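Local coordinates for protein pectinesterase A (Erwinia chrysanthemi, PDB 2NTP) that hydrolyses the methyl esters of pectin to methanol and de-esterified polygalacturonate, probably the first step in the maceration and soft-rotting of plant tissue, at residues 180-185 against 331-336; 188-193 against 220-225; 249-252 against 258-261. One frame throughout, in Å; residues are numbered along the deposited sequence.

Interaction 1. Residues 180-185 against 331-336; sequences DGTALF and SKVLGD
Thr182 meets Val333 with its methyl and turns its hydroxyl elsewhere: OG1 donates a hydrogen bond to the backbone O of Tyr218, which fixes the rotation about CA-CB. With chi1 at -62°, CG2 lies anti to the backbone N and reaches the last turn of the helix, where Thr182 CG2 stands 3.6 Å from Val333 O and 3.8 Å from Val333 CG1. No hydrogen bond joins the two segments; the other contacts are between apolar side-chain atoms. Val333 CG1 serves as a wedge between two strand residues, touching the Thr182 methyl on one. On the other, Leu184 CB is 4.2 Å from Val333 CG1. Further out, Leu184, with CG anti to its backbone N (chi1 176°), lays CD2 against Leu334, 4.0 Å from CG and 4.1 Å from CD1, the two leucines crossing at about a right angle. Ala183, between the two contacting strand residues, points the opposite way, into the interior of the parallel beta-helix. Gly335 is the first residue to leave helical angles, with a positive phi of 62°, and its N keeps a weak bond to Ser331 O. Leu334 O accepts from Arg162 NH2, and the same nitrogen makes a salt bridge with Asp336. The C-terminal helix 330-334 thus lies on the outer surface of the ten-stranded parallel sheet, over strand 182-186; Leu334 also rests on Phe164 of strand 162-166, and Leu184 on Val221 and Thr223 of strand 220-223.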
# COMPACT_ATOMS: atom_id res chain seq x y z
N ASP A 180 -5.38 7.97 -2.68
CA ASP A 180 -5.36 9.22 -3.43
C ASP A 180 -4.02 9.94 -3.33
O ASP A 180 -3.87 11.05 -3.84
CB ASP A 180 -6.46 10.14 -2.91
CG ASP A 180 -6.29 10.43 -1.43
OD1 ASP A 180 -6.53 9.52 -0.60
OD2 ASP A 180 -5.90 11.56 -1.09
N GLY A 181 -3.05 9.31 -2.67
CA GLY A 181 -1.74 9.94 -2.48
C GLY A 181 -0.91 10.00 -3.75
O GLY A 181 -1.25 9.39 -4.77
N THR A 182 0.17 10.77 -3.69
CA THR A 182 1.19 10.74 -4.72
C THR A 182 2.23 9.75 -4.21
O THR A 182 2.96 10.04 -3.26
CB THR A 182 1.82 12.12 -4.94
OG1 THR A 182 0.81 13.05 -5.39
CG2 THR A 182 2.93 12.05 -5.99
N ALA A 183 2.25 8.56 -4.81
CA ALA A 183 3.12 7.49 -4.33
C ALA A 183 3.97 6.98 -5.47
O ALA A 183 3.45 6.49 -6.48
CB ALA A 183 2.28 6.36 -3.71
N LEU A 184 5.28 7.12 -5.30
CA LEU A 184 6.26 6.70 -6.30
C LEU A 184 6.96 5.44 -5.82
O LEU A 184 7.42 5.37 -4.68
CB LEU A 184 7.28 7.83 -6.55
CG LEU A 184 8.45 7.56 -7.51
CD1 LEU A 184 7.95 7.33 -8.95
CD2 LEU A 184 9.44 8.72 -7.48
N PHE A 185 7.05 4.45 -6.71
CA PHE A 185 7.66 3.17 -6.39
C PHE A 185 8.80 2.94 -7.37
O PHE A 185 8.59 2.98 -8.59
CB PHE A 185 6.63 2.03 -6.52
CG PHE A 185 5.41 2.22 -5.65
CD1 PHE A 185 4.35 3.03 -6.06
CD2 PHE A 185 5.34 1.60 -4.41
CE1 PHE A 185 3.24 3.21 -5.25
CE2 PHE A 185 4.23 1.77 -3.59
CZ PHE A 185 3.18 2.58 -4.00
N SER A 331 12.08 13.65 -9.88
CA SER A 331 12.07 15.09 -9.66
C SER A 331 10.68 15.70 -9.88
O SER A 331 10.22 16.53 -9.09
CB SER A 331 13.10 15.77 -10.56
OG SER A 331 13.06 17.18 -10.41
N LYS A 332 10.02 15.29 -10.96
CA LYS A 332 8.70 15.83 -11.29
C LYS A 332 7.61 15.31 -10.37
O LYS A 332 6.74 16.06 -9.93
CB LYS A 332 8.35 15.56 -12.75
CG LYS A 332 9.22 16.32 -13.73
CD LYS A 332 8.44 16.74 -14.96
CE LYS A 332 9.25 17.71 -15.80
NZ LYS A 332 8.36 18.63 -16.56
N VAL A 333 7.66 14.01 -10.07
CA VAL A 333 6.63 13.37 -9.25
C VAL A 333 6.68 13.85 -7.80
O VAL A 333 5.64 14.11 -7.19
CB VAL A 333 6.71 11.82 -9.34
CG1 VAL A 333 5.67 11.17 -8.43
CG2 VAL A 333 6.50 11.37 -10.77
N LEU A 334 7.89 13.99 -7.26
CA LEU A 334 8.05 14.36 -5.84
C LEU A 334 8.27 15.85 -5.60
O LEU A 334 8.27 16.31 -4.45
CB LEU A 334 9.16 13.53 -5.19
CG LEU A 334 8.97 12.00 -5.17
CD1 LEU A 334 10.15 11.36 -4.48
CD2 LEU A 334 7.65 11.59 -4.50
N GLY A 335 8.46 16.61 -6.68
CA GLY A 335 8.64 18.06 -6.58
C GLY A 335 9.87 18.46 -5.79
O GLY A 335 10.97 17.96 -6.06
N ASP A 336 9.68 19.34 -4.82
CA ASP A 336 10.80 19.88 -4.04
C ASP A 336 11.33 18.95 -2.94
O ASP A 336 12.20 19.33 -2.16
CB ASP A 336 10.48 21.29 -3.49
CG ASP A 336 9.37 21.30 -2.43
OD1 ASP A 336 8.88 20.23 -2.00
OD2 ASP A 336 8.99 22.42 -2.01

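Interaction 2. Residues 188-193 against 220-225; sequences CDLVSR and LVITNS
Ser225 OG, the atom that meets Cys188, lies above the plane of the Thr223 carbonyl, 57° out of it. Ser225 OG donates to Thr223 O over 2.9 Å, with a C=O...donor angle of 123°. From the other segment Cys188 N-H reaches the same hydroxyl, N to Ser225 OG being 3.0 Å and the bond fairly straight at 163°. Ser225 OG is therefore gripped twice, as donor and as acceptor, and ties the end of one strand to the start of another. Packing is tight beside it, Ser225 CB standing 3.1 Å from Cys188 O. In the right-handed parallel beta-helix of pectinesterases, strands 189-192 and 220-223 belong to different sheets and successive turns, so this contact spans a corner of the coil. Inside that corner Leu190 CD1 touches Ile222 CG2 at 4.1 Å, the side chains approaching at a slant. Ile222 presents this branch because CG2 is anti to its backbone N while CG1 runs beside that nitrogen, toward Phe185. Leu190 also packs on Ile170 of the preceding turn, and Ile222 on Phe267 of the following one. Cys188 SG forms the disulfide with Cys168, linking this corner covalently to the preceding turn.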
# COMPACT_ATOMS: atom_id res chain seq x y z
N CYS A 188 10.88 -1.91 -7.08
CA CYS A 188 10.08 -2.71 -6.16
C CYS A 188 9.60 -4.00 -6.82
O CYS A 188 9.39 -4.05 -8.04
CB CYS A 188 8.88 -1.90 -5.67
SG CYS A 188 9.28 -0.62 -4.46
N ASP A 189 9.42 -5.04 -6.00
CA ASP A 189 8.74 -6.25 -6.42
C ASP A 189 7.30 -6.18 -5.94
O ASP A 189 7.04 -6.14 -4.74
CB ASP A 189 9.41 -7.49 -5.83
CG ASP A 189 10.66 -7.90 -6.60
OD1 ASP A 189 11.02 -7.22 -7.57
OD2 ASP A 189 11.28 -8.91 -6.21
N LEU A 190 6.37 -6.17 -6.89
CA LEU A 190 4.95 -6.16 -6.56
C LEU A 190 4.42 -7.56 -6.80
O LEU A 190 4.39 -8.04 -7.94
CB LEU A 190 4.20 -5.12 -7.41
CG LEU A 190 4.75 -3.68 -7.36
CD1 LEU A 190 3.86 -2.75 -8.18
CD2 LEU A 190 4.90 -3.14 -5.94
N VAL A 191 4.03 -8.22 -5.71
CA VAL A 191 3.79 -9.66 -5.70
C VAL A 191 2.30 -9.99 -5.61
O VAL A 191 1.67 -9.78 -4.58
CB VAL A 191 4.57 -10.35 -4.54
CG1 VAL A 191 4.41 -11.87 -4.60
CG2 VAL A 191 6.06 -9.96 -4.59
N SER A 192 1.75 -10.50 -6.72
CA SER A 192 0.34 -10.91 -6.79
C SER A 192 0.18 -12.30 -6.19
O SER A 192 0.84 -13.26 -6.61
CB SER A 192 -0.14 -10.92 -8.23
OG SER A 192 -0.23 -9.62 -8.77
N ARG A 193 -0.73 -12.41 -5.22
CA ARG A 193 -0.84 -13.63 -4.42
C ARG A 193 -1.91 -14.60 -4.91
O ARG A 193 -2.91 -14.20 -5.53
CB ARG A 193 -1.05 -13.28 -2.94
CG ARG A 193 0.06 -12.37 -2.39
CD ARG A 193 -0.07 -12.17 -0.88
NE ARG A 193 0.44 -13.32 -0.12
CZ ARG A 193 0.59 -13.33 1.20
NH1 ARG A 193 0.26 -12.27 1.92
NH2 ARG A 193 1.07 -14.42 1.80
N LEU A 220 -0.43 7.12 -8.43
CA LEU A 220 0.47 5.98 -8.23
C LEU A 220 1.38 5.84 -9.43
O LEU A 220 0.90 5.62 -10.55
CB LEU A 220 -0.33 4.70 -7.98
CG LEU A 220 -1.49 4.81 -6.98
CD1 LEU A 220 -2.27 3.52 -6.93
CD2 LEU A 220 -1.00 5.21 -5.59
N VAL A 221 2.68 5.97 -9.20
CA VAL A 221 3.68 5.91 -10.27
C VAL A 221 4.68 4.81 -9.95
O VAL A 221 5.37 4.87 -8.93
CB VAL A 221 4.38 7.28 -10.48
CG1 VAL A 221 5.37 7.22 -11.65
CG2 VAL A 221 3.34 8.40 -10.72
N ILE A 222 4.73 3.80 -10.81
CA ILE A 222 5.57 2.63 -10.58
C ILE A 222 6.68 2.58 -11.64
O ILE A 222 6.39 2.49 -12.84
CB ILE A 222 4.74 1.31 -10.59
CG1 ILE A 222 3.75 1.29 -9.41
CG2 ILE A 222 5.64 0.08 -10.49
CD1 ILE A 222 2.34 1.71 -9.78
N THR A 223 7.93 2.64 -11.20
CA THR A 223 9.07 2.73 -12.12
C THR A 223 10.12 1.65 -11.86
O THR A 223 10.41 1.32 -10.71
CB THR A 223 9.77 4.13 -12.06
OG1 THR A 223 10.37 4.33 -10.77
CG2 THR A 223 8.79 5.26 -12.34
N ASN A 224 10.69 1.11 -12.94
CA ASN A 224 11.83 0.20 -12.85
C ASN A 224 11.58 -0.94 -11.87
O ASN A 224 12.45 -1.33 -11.09
CB ASN A 224 13.10 0.97 -12.45
CG ASN A 224 13.32 2.22 -13.30
OD1 ASN A 224 13.48 3.33 -12.77
ND2 ASN A 224 13.33 2.05 -14.61
N SER A 225 10.37 -1.49 -11.93
CA SER A 225 9.93 -2.48 -10.96
C SER A 225 9.63 -3.83 -11.62
O SER A 225 9.83 -4.01 -12.82
CB SER A 225 8.72 -1.96 -10.19
OG SER A 225 9.12 -0.92 -9.31

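Interaction 3. Residues 249-252 against 258-261; sequences TTFS and DPNA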
# COMPACT_ATOMS: atom_id res chain seq x y z
N THR A 249 -17.82 9.00 -0.20
CA THR A 249 -17.40 10.29 0.34
C THR A 249 -18.64 11.08 0.74
O THR A 249 -19.65 11.03 0.04
CB THR A 249 -16.58 11.06 -0.71
OG1 THR A 249 -15.42 10.29 -1.09
CG2 THR A 249 -16.11 12.42 -0.18
N THR A 250 -18.57 11.78 1.87
CA THR A 250 -19.68 12.64 2.31
C THR A 250 -19.62 14.00 1.61
O THR A 250 -18.64 14.74 1.74
CB THR A 250 -19.71 12.81 3.85
OG1 THR A 250 -20.00 11.54 4.46
CG2 THR A 250 -20.80 13.81 4.27
N PHE A 251 -20.68 14.29 0.86
CA PHE A 251 -20.88 15.56 0.19
C PHE A 251 -22.09 16.25 0.80
O PHE A 251 -22.80 15.65 1.62
CB PHE A 251 -21.11 15.35 -1.31
CG PHE A 251 -19.95 14.72 -2.00
CD1 PHE A 251 -18.81 15.46 -2.30
CD2 PHE A 251 -19.99 13.37 -2.36
CE1 PHE A 251 -17.72 14.86 -2.94
CE2 PHE A 251 -18.91 12.77 -3.00
CZ PHE A 251 -17.78 13.52 -3.29
N SER A 252 -22.32 17.50 0.40
CA SER A 252 -23.48 18.26 0.84
C SER A 252 -24.80 17.57 0.47
O SER A 252 -25.77 17.68 1.22
CB SER A 252 -23.43 19.68 0.28
OG SER A 252 -23.38 19.66 -1.13
N ASP A 258 -17.17 9.21 -5.02
CA ASP A 258 -16.65 10.52 -5.41
C ASP A 258 -16.46 10.59 -6.94
O ASP A 258 -15.62 9.89 -7.48
CB ASP A 258 -15.32 10.78 -4.69
CG ASP A 258 -14.76 12.18 -4.95
OD1 ASP A 258 -15.31 12.93 -5.78
OD2 ASP A 258 -13.75 12.53 -4.29
N PRO A 259 -17.25 11.44 -7.63
CA PRO A 259 -17.13 11.48 -9.10
C PRO A 259 -15.76 11.98 -9.59
O PRO A 259 -15.33 11.61 -10.69
CB PRO A 259 -18.23 12.47 -9.53
CG PRO A 259 -19.10 12.64 -8.33
CD PRO A 259 -18.26 12.39 -7.13
N ASN A 260 -15.10 12.79 -8.77
CA ASN A 260 -13.86 13.45 -9.17
C ASN A 260 -12.59 12.70 -8.78
O ASN A 260 -11.48 13.18 -9.03
CB ASN A 260 -13.82 14.88 -8.63
CG ASN A 260 -14.92 15.74 -9.20
OD1 ASN A 260 -15.11 15.81 -10.41
ND2 ASN A 260 -15.66 16.40 -8.32
N ALA A 261 -12.76 11.54 -8.15
CA ALA A 261 -11.65 10.66 -7.84
C ALA A 261 -11.36 9.80 -9.08
O ALA A 261 -11.79 8.65 -9.17
CB ALA A 261 -11.97 9.80 -6.64
O HOH W 1 -12.87 10.87 -2.35
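Asp258 holds CG anti to its backbone N (chi1 -175°), and Phe251 holds its ring beside its own nitrogen (chi1 -62°); together these torsions bring the aspartate side chain to the rim of the ring. Asp258 CB lies in the ring plane beyond Phe251 CZ, and Asp258 OD1 comes up to the same edge, 3.6 Å from Phe251 CZ. There, near the ring plane, the C-H hydrogens probably carry a slight positive charge; the ring and carboxylate planes are 72° apart. Pro259 CD adds an apolar touch 4.0 Å from Phe251 CZ, and the methyl CG2 of Thr249 sits over one face of the ring, offset toward its rim. A water joins the polar ends, donating to Thr249 OG1 over 2.9 Å and to Asp258 OD2 over 2.7 Å. Thr249 OG1 also bonds to Pro247 O and stands 3.6 Å from Asp258 CB. The other carboxylate oxygen, Asp258 OD1, accepts from Asn260 N at 3.0 Å, forming an Asx turn inside the type I beta turn from Asp258 to Ala261; the turn's own backbone bond is weak. With one oxygen held by the backbone and the other by water, rotation of the carboxylate is restrained. The contact continues the small antiparallel hairpin of strands 248-251 and 256-257 on the protein surface: Thr249 pairs with Tyr256, whose ring meets Phe251, while Asp258 pairs with Pro247 and leads out of the hairpin toward strand 264-268.

Interactions 1 and 2 share the body of the beta-helix. Their centres are 15 Å apart, and strands 182-186 and 220-223 are parallel neighbours, with Phe185 N 2.8 Å from Val221 O and Phe185 O 2.7 Å from Thr223 N. Interaction 1 lies on the outside of that sheet, interaction 2 on its interior corner. Interaction 3 stands apart, centred 23 Å from interaction 1 and 28 Å from interaction 2, and touches neither. Of the three it is the one nearest the bound hexasaccharide: the Thr249 side chain is about 5 Å from a bound galacturonate residue and about 6 Å from the side chain of substrate-binding Thr248. In interaction 2, the Leu190 side chain lies about 11 Å from that of substrate-binding Tyr206.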